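Local coordinates for protein UTP-glucose-1-phosphate uridylyltransferase 2 (Trypanosoma brucei, PDB 3GUE) that binds UDP-glucose and probably catalyses its formation from UTP and alpha-D-glucose 1-phosphate, with release of diphosphate, at residues A[165-170]-A[185-190]; A[328-333]-A[344-349]. One frame throughout, in Å; residues are numbered along the deposited sequence.

Contact 1: A[165-170]-A[185-190]; sequences VPKIRQ and EWVPPG. With UPG (uridine-5'-diphosphate-glucose), chain C.
Lys167 reaches across to segment 185-190 and shows how a long aliphatic chain with a charged tip suits a buried place at the break in strand 165-169, where the methylenes pack and the ammonium reaches carbonyls. Its CB and CG pass beside the carbonyl of Glu185, and CG also nears CG2 of Val187. Extended beyond CG, the chain crosses Val187 at about a right angle, bringing CE to 3.6 Å from Val187 CG1 and close to Trp186 O. At the tip, NZ gives its N-H groups to carbonyl oxygens, in a hydrogen bond to Val335 O and a weak one to Cys184 O.

The backbones are antiparallel. Val165 and Val187 form a hydrogen-bonded pair; the bond from Val187 N to Val165 O, 2.9 Å, is nearly straight at 170°, and Val165 N returns one to Val187 O. Pro166, which has no N-H to give, occupies the next, non-hydrogen-bonded position, its CD 3.9 Å from CZ3 of the Trp186 indole. Lys167 N then bonds to Glu185 O, 3.0 Å. Branched Val165 lies on the same sheet face as Val187; CG2 packs on Val187 CG2 and CG1 comes 3.6 Å from Pro189 CB.

Past Pro189 the chain turns to the nucleotide: Gly190 N makes a weak hydrogen bond to uracil O4 of UDP-glucose, 2.8 Å, at backbone angles where a side chain would strike the preceding carbonyl. Helices 10-21 and 26-40 both pack on Val165, through Met19 and through Cys28 and Phe32, while strand 344-349 meets Lys167 and Val187 through Gln347.

Contact 2: A[328-333]-A[344-349]; sequences VMRNPK and KVYQLE
Backbone hydrogen bonds zip 328-333 to 344-349 as antiparallel strands. Met329 with Glu349, Asn331 with Gln347 and Lys333 with Val345 each exchange two bonds, the straightest running from Val345 N to Lys333 O (2.8 Å, 177°). Pro332, lacking an N-H, fits a non-hydrogen-bonded position opposite Tyr346.

Stacking dominates the face bearing Arg330 and Tyr346. With CG anti to the backbone N (chi1 -172°) and a bend at chi3, Arg330 runs alongside the tyrosine: CD sits 3.9 Å from the ring centroid, almost on the normal, as a CH-pi contact. The guanidinium stacks on the ring, displaced toward the hydroxyl end, planes 8° apart. Pro332 CB adds an apolar touch on Tyr346 CD1, 4.0 Å.

The face with Met329, Asn331 and Gln347 carries the polar side-chain contacts. Glu349, bent at chi2, takes a weak bond at OE1 from Asn331 ND2 across the strands, 3.4 Å, and a firmer one at OE2 from Gln347 NE2 of its own strand, 3.2 Å. The Lys333 side chain crosses that of Gln347 at about a right angle, CG 3.4 Å from Gln347 OE1.

Neighbouring strands joined by a nine-residue connection make this a beta hairpin, whose 344-349 arm lies inside a four-stranded antiparallel sheet beside the UDP-glucose pocket.

Overall arrangement
From the N terminus the chain first passes helices 10-21 and 26-40, which later pack against this sheet. Contact 1 then closes a fourteen-residue loop, containing neither helix nor strand, between 165-170 and 185-190. Contact 2 opens only well after that, closing the hairpin of 328-333 and 344-349, so the two loops follow in series, neither nested nor crossed. They nevertheless meet in space, their centres about 7 Å apart, because strands 165-169 and 344-349 are neighbours in one antiparallel sheet. Probable hydrogen bonds from Tyr346 N to Ile168 O and from Gln170 NE2 to Val345 O join them; strands 186-187 and 329-334 are the outermost of this sheet within the chain.

Contact 1: A[165-170]-A[185-190]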
loop_
_atom_site.group_PDB
_atom_site.type_symbol
_atom_site.label_atom_id
_atom_site.label_comp_id
_atom_site.label_asym_id
_atom_site.label_seq_id
_atom_site.Cartn_x
_atom_site.Cartn_y
_atom_site.Cartn_z
ATOM N N VAL A 165 -6.716 16.454 -3.151
ATOM C CA VAL A 165 -5.953 17.477 -3.831
ATOM C C VAL A 165 -6.319 17.435 -5.327
ATOM O O VAL A 165 -6.639 16.380 -5.864
ATOM C CB VAL A 165 -4.384 17.354 -3.560
ATOM C CG1 VAL A 165 -4.072 17.247 -2.066
ATOM C CG2 VAL A 165 -3.744 16.202 -4.278
ATOM N N PRO A 166 -6.304 18.589 -6.010
ATOM C CA PRO A 166 -6.622 18.423 -7.433
ATOM C C PRO A 166 -5.455 17.844 -8.230
ATOM O O PRO A 166 -4.287 18.054 -7.871
ATOM C CB PRO A 166 -6.925 19.869 -7.878
ATOM C CG PRO A 166 -6.080 20.709 -7.018
ATOM C CD PRO A 166 -6.058 20.007 -5.660
ATOM N N LYS A 167 -5.777 17.051 -9.249
ATOM C CA LYS A 167 -4.831 16.672 -10.294
ATOM C C LYS A 167 -4.556 17.972 -11.032
ATOM O O LYS A 167 -5.460 18.803 -11.165
ATOM C CB LYS A 167 -5.462 15.688 -11.261
ATOM C CG LYS A 167 -5.816 14.349 -10.631
ATOM C CD LYS A 167 -6.514 13.484 -11.657
ATOM C CE LYS A 167 -7.071 12.228 -11.002
ATOM N NZ LYS A 167 -7.658 11.296 -12.014
ATOM N N ILE A 168 -3.316 18.189 -11.455
ATOM C CA ILE A 168 -2.972 19.477 -12.069
ATOM C C ILE A 168 -2.426 19.202 -13.484
ATOM O O ILE A 168 -1.789 18.188 -13.684
ATOM C CB ILE A 168 -2.015 20.316 -11.171
ATOM C CG1 ILE A 168 -0.693 19.581 -10.884
ATOM C CG2 ILE A 168 -2.724 20.691 -9.808
ATOM C CD1 ILE A 168 0.469 20.539 -10.558
ATOM N N ARG A 169 -2.711 20.074 -14.448
ATOM C CA ARG A 169 -2.292 19.843 -15.841
ATOM C C ARG A 169 -0.765 19.834 -15.937
ATOM O O ARG A 169 -0.087 20.683 -15.337
ATOM C CB ARG A 169 -2.855 20.926 -16.769
ATOM C CG ARG A 169 -4.382 21.077 -16.857
ATOM C CD ARG A 169 -4.745 22.229 -17.853
ATOM N NE ARG A 169 -4.176 22.032 -19.205
ATOM C CZ ARG A 169 -4.861 21.718 -20.303
ATOM N NH1 ARG A 169 -6.181 21.581 -20.266
ATOM N NH2 ARG A 169 -4.225 21.581 -21.464
ATOM N N GLN A 170 -0.217 18.911 -16.718
ATOM C CA GLN A 170 1.243 18.848 -16.888
ATOM C C GLN A 170 1.838 20.090 -17.573
ATOM O O GLN A 170 3.004 20.456 -17.321
ATOM C CB GLN A 170 1.638 17.598 -17.662
ATOM C CG GLN A 170 1.575 16.263 -16.840
ATOM C CD GLN A 170 1.989 15.098 -17.647
ATOM O OE1 GLN A 170 2.558 15.271 -18.722
ATOM N NE2 GLN A 170 1.720 13.872 -17.151
ATOM N N GLU A 185 -11.210 14.822 -11.254
ATOM C CA GLU A 185 -10.419 16.062 -11.071
ATOM C C GLU A 185 -9.569 16.075 -9.773
ATOM O O GLU A 185 -8.770 16.999 -9.540
ATOM C CB GLU A 185 -11.333 17.295 -11.100
ATOM C CG GLU A 185 -12.090 17.536 -12.438
ATOM C CD GLU A 185 -13.141 18.653 -12.377
ATOM O OE1 GLU A 185 -13.314 19.313 -11.318
ATOM O OE2 GLU A 185 -13.809 18.862 -13.405
ATOM N N TRP A 186 -9.764 15.054 -8.939
ATOM C CA TRP A 186 -9.228 15.004 -7.583
ATOM C C TRP A 186 -8.512 13.688 -7.316
ATOM O O TRP A 186 -8.933 12.668 -7.853
ATOM C CB TRP A 186 -10.383 15.085 -6.582
ATOM C CG TRP A 186 -11.056 16.369 -6.609
ATOM C CD1 TRP A 186 -12.145 16.715 -7.368
ATOM C CD2 TRP A 186 -10.703 17.523 -5.849
ATOM N NE1 TRP A 186 -12.491 18.018 -7.113
ATOM C CE2 TRP A 186 -11.627 18.539 -6.186
ATOM C CE3 TRP A 186 -9.695 17.795 -4.906
ATOM C CZ2 TRP A 186 -11.571 19.815 -5.630
ATOM C CZ3 TRP A 186 -9.630 19.060 -4.352
ATOM C CH2 TRP A 186 -10.589 20.060 -4.701
ATOM N N VAL A 187 -7.482 13.718 -6.464
ATOM C CA VAL A 187 -6.883 12.483 -5.865
ATOM C C VAL A 187 -6.508 12.665 -4.401
ATOM O O VAL A 187 -6.054 13.739 -4.041
ATOM C CB VAL A 187 -5.588 12.019 -6.557
ATOM C CG1 VAL A 187 -5.903 11.202 -7.772
ATOM C CG2 VAL A 187 -4.671 13.195 -6.881
ATOM N N PRO A 188 -6.640 11.590 -3.577
ATOM C CA PRO A 188 -6.077 11.604 -2.215
ATOM C C PRO A 188 -4.560 11.787 -2.365
ATOM O O PRO A 188 -3.982 11.203 -3.290
ATOM C CB PRO A 188 -6.406 10.199 -1.668
ATOM C CG PRO A 188 -6.662 9.350 -2.885
ATOM C CD PRO A 188 -7.298 10.302 -3.872
ATOM N N PRO A 189 -3.923 12.588 -1.488
ATOM C CA PRO A 189 -2.511 12.945 -1.727
ATOM C C PRO A 189 -1.432 11.919 -1.280
ATOM O O PRO A 189 -0.294 12.313 -0.996
ATOM C CB PRO A 189 -2.367 14.247 -0.950
ATOM C CG PRO A 189 -3.374 14.170 0.154
ATOM C CD PRO A 189 -4.462 13.223 -0.259
ATOM N N GLY A 190 -1.797 10.640 -1.187
ATOM C CA GLY A 190 -0.876 9.563 -0.762
ATOM C C GLY A 190 -1.173 9.206 0.679
ATOM O O GLY A 190 -1.781 10.001 1.377
HETATM N N1 UPG C . -3.715 4.738 0.282
HETATM C C2 UPG C . -4.360 5.697 1.089
HETATM N N3 UPG C . -4.311 7.014 0.669
HETATM C C4 UPG C . -3.670 7.417 -0.478
HETATM C C5 UPG C . -3.009 6.473 -1.275
HETATM C C6 UPG C . -3.021 5.132 -0.904
HETATM O O2 UPG C . -4.988 5.439 2.127
HETATM O O4 UPG C . -3.706 8.622 -0.763
HETATM C C1C UPG C . -3.733 3.297 0.693
HETATM C C2C UPG C . -4.099 2.208 -0.320
HETATM O O2C UPG C . -5.522 2.087 -0.448
HETATM C C3C UPG C . -3.511 0.987 0.384
HETATM C C4C UPG C . -2.222 1.539 0.972
HETATM O O4C UPG C . -2.381 2.980 1.072
HETATM O O3C UPG C . -4.368 0.616 1.463
HETATM C C5C UPG C . -0.997 1.264 0.040
HETATM O O5C UPG C . -1.037 1.967 -1.173
HETATM P PA UPG C . -0.585 1.267 -2.555
HETATM O O1A UPG C . -1.278 -0.052 -2.561
HETATM O O2A UPG C . -0.739 2.171 -3.701
HETATM O O3A UPG C . 1.011 0.978 -2.273
HETATM P PB UPG C . 2.266 1.961 -2.596
HETATM O O1B UPG C . 1.987 3.274 -1.989
HETATM O O2B UPG C . 2.660 1.877 -4.037
HETATM O O3B UPG C . 3.411 1.149 -1.818
HETATM C "C1'" UPG C . 3.329 1.034 -0.350
HETATM C "C2'" UPG C . 4.576 1.658 0.261
HETATM C "C3'" UPG C . 5.785 0.938 -0.324
HETATM C "C4'" UPG C . 5.704 -0.552 0.047
HETATM C "C5'" UPG C . 4.377 -1.162 -0.469
HETATM C "C6'" UPG C . 4.141 -2.516 0.149
HETATM O "O2'" UPG C . 4.661 3.062 -0.045
HETATM O "O3'" UPG C . 6.968 1.562 0.146
HETATM O "O4'" UPG C . 6.806 -1.262 -0.497
HETATM O "O5'" UPG C . 3.214 -0.378 -0.085
HETATM O "O6'" UPG C . 3.145 -3.210 -0.605
#

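Contact 2: A[328-333]-A[344-349]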
loop_
_atom_site.group_PDB
_atom_site.type_symbol
_atom_site.label_atom_id
_atom_site.label_comp_id
_atom_site.label_asym_id
_atom_site.label_seq_id
_atom_site.Cartn_x
_atom_site.Cartn_y
_atom_site.Cartn_z
ATOM N N VAL A 328 7.973 15.085 -2.056
ATOM C CA VAL A 328 6.815 15.057 -2.933
ATOM C C VAL A 328 7.157 14.174 -4.125
ATOM O O VAL A 328 8.266 14.234 -4.646
ATOM C CB VAL A 328 6.373 16.459 -3.403
ATOM C CG1 VAL A 328 7.496 17.179 -4.219
ATOM C CG2 VAL A 328 5.080 16.357 -4.207
ATOM N N MET A 329 6.199 13.330 -4.519
ATOM C CA MET A 329 6.373 12.469 -5.674
ATOM C C MET A 329 5.436 13.031 -6.735
ATOM O O MET A 329 4.277 13.318 -6.454
ATOM C CB MET A 329 5.994 11.017 -5.332
ATOM C CG MET A 329 6.609 10.492 -4.019
ATOM S SD MET A 329 6.450 8.703 -3.812
ATOM C CE MET A 329 4.691 8.505 -3.470
ATOM N N ARG A 330 5.953 13.191 -7.947
ATOM C CA ARG A 330 5.233 13.888 -9.006
ATOM C C ARG A 330 4.834 12.833 -10.008
ATOM O O ARG A 330 5.622 12.455 -10.871
ATOM C CB ARG A 330 6.133 14.962 -9.634
ATOM C CG ARG A 330 5.446 15.897 -10.643
ATOM C CD ARG A 330 6.463 16.493 -11.590
ATOM N NE ARG A 330 7.148 15.462 -12.369
ATOM C CZ ARG A 330 7.966 15.698 -13.394
ATOM N NH1 ARG A 330 8.198 16.943 -13.813
ATOM N NH2 ARG A 330 8.549 14.681 -14.018
ATOM N N ASN A 331 3.614 12.341 -9.845
ATOM C CA ASN A 331 3.104 11.167 -10.547
ATOM C C ASN A 331 2.308 11.528 -11.811
ATOM O O ASN A 331 1.185 12.018 -11.709
ATOM C CB ASN A 331 2.211 10.353 -9.574
ATOM C CG ASN A 331 2.205 8.862 -9.863
ATOM O OD1 ASN A 331 2.962 8.359 -10.688
ATOM N ND2 ASN A 331 1.358 8.142 -9.149
ATOM N N PRO A 332 2.874 11.260 -13.006
ATOM C CA PRO A 332 2.217 11.652 -14.257
ATOM C C PRO A 332 1.134 10.634 -14.612
ATOM O O PRO A 332 1.360 9.430 -14.477
ATOM C CB PRO A 332 3.368 11.595 -15.268
ATOM C CG PRO A 332 4.213 10.445 -14.760
ATOM C CD PRO A 332 4.146 10.543 -13.257
ATOM N N LYS A 333 -0.032 11.114 -15.038
ATOM C CA LYS A 333 -1.193 10.286 -15.382
ATOM C C LYS A 333 -1.999 11.023 -16.446
ATOM O O LYS A 333 -1.668 12.136 -16.829
ATOM C CB LYS A 333 -2.131 10.096 -14.171
ATOM C CG LYS A 333 -1.604 9.320 -12.962
ATOM C CD LYS A 333 -1.490 7.857 -13.209
ATOM C CE LYS A 333 -0.871 7.153 -11.987
ATOM N NZ LYS A 333 -0.459 5.766 -12.326
ATOM N N LYS A 344 -3.276 15.112 -19.907
ATOM C CA LYS A 344 -2.131 14.673 -19.111
ATOM C C LYS A 344 -1.954 15.541 -17.861
ATOM O O LYS A 344 -1.944 16.770 -17.954
ATOM C CB LYS A 344 -0.846 14.731 -19.942
ATOM C CG LYS A 344 -0.760 13.782 -21.125
ATOM C CD LYS A 344 0.693 13.749 -21.597
ATOM C CE LYS A 344 0.912 12.694 -22.652
ATOM N NZ LYS A 344 1.023 13.270 -24.008
ATOM N N VAL A 345 -1.810 14.883 -16.712
ATOM C CA VAL A 345 -1.769 15.552 -15.414
ATOM C C VAL A 345 -0.634 15.034 -14.542
ATOM O O VAL A 345 0.064 14.075 -14.892
ATOM C CB VAL A 345 -3.131 15.462 -14.613
ATOM C CG1 VAL A 345 -4.253 16.217 -15.365
ATOM C CG2 VAL A 345 -3.539 14.013 -14.323
ATOM N N TYR A 346 -0.473 15.679 -13.396
ATOM C CA TYR A 346 0.481 15.267 -12.394
ATOM C C TYR A 346 -0.276 15.135 -11.072
ATOM O O TYR A 346 -1.004 16.045 -10.678
ATOM C CB TYR A 346 1.598 16.305 -12.230
ATOM C CG TYR A 346 2.638 16.427 -13.335
ATOM C CD1 TYR A 346 3.356 15.318 -13.790
ATOM C CD2 TYR A 346 2.982 17.696 -13.851
ATOM C CE1 TYR A 346 4.360 15.454 -14.788
ATOM C CE2 TYR A 346 3.976 17.845 -14.832
ATOM C CZ TYR A 346 4.654 16.729 -15.300
ATOM O OH TYR A 346 5.615 16.881 -16.279
ATOM N N GLN A 347 -0.117 13.981 -10.413
ATOM C CA GLN A 347 -0.604 13.787 -9.057
ATOM C C GLN A 347 0.545 13.946 -8.057
ATOM O O GLN A 347 1.552 13.234 -8.108
ATOM C CB GLN A 347 -1.319 12.441 -8.929
ATOM C CG GLN A 347 -2.360 12.248 -10.055
ATOM C CD GLN A 347 -3.003 10.870 -10.127
ATOM O OE1 GLN A 347 -3.951 10.683 -10.879
ATOM N NE2 GLN A 347 -2.493 9.907 -9.369
ATOM N N LEU A 348 0.399 14.939 -7.181
ATOM C CA LEU A 348 1.384 15.213 -6.148
ATOM C C LEU A 348 0.984 14.374 -4.918
ATOM O O LEU A 348 -0.151 14.433 -4.468
ATOM C CB LEU A 348 1.414 16.701 -5.816
ATOM C CG LEU A 348 1.649 17.717 -6.932
ATOM C CD1 LEU A 348 1.897 19.089 -6.326
ATOM C CD2 LEU A 348 2.780 17.341 -7.863
ATOM N N GLU A 349 1.920 13.566 -4.423
ATOM C CA GLU A 349 1.630 12.552 -3.409
ATOM C C GLU A 349 2.847 12.369 -2.523
ATOM O O GLU A 349 3.980 12.518 -2.997
ATOM C CB GLU A 349 1.346 11.197 -4.064
ATOM C CG GLU A 349 0.015 11.070 -4.781
ATOM C CD GLU A 349 0.180 10.426 -6.137
ATOM O OE1 GLU A 349 1.318 10.448 -6.636
ATOM O OE2 GLU A 349 -0.803 9.896 -6.695
#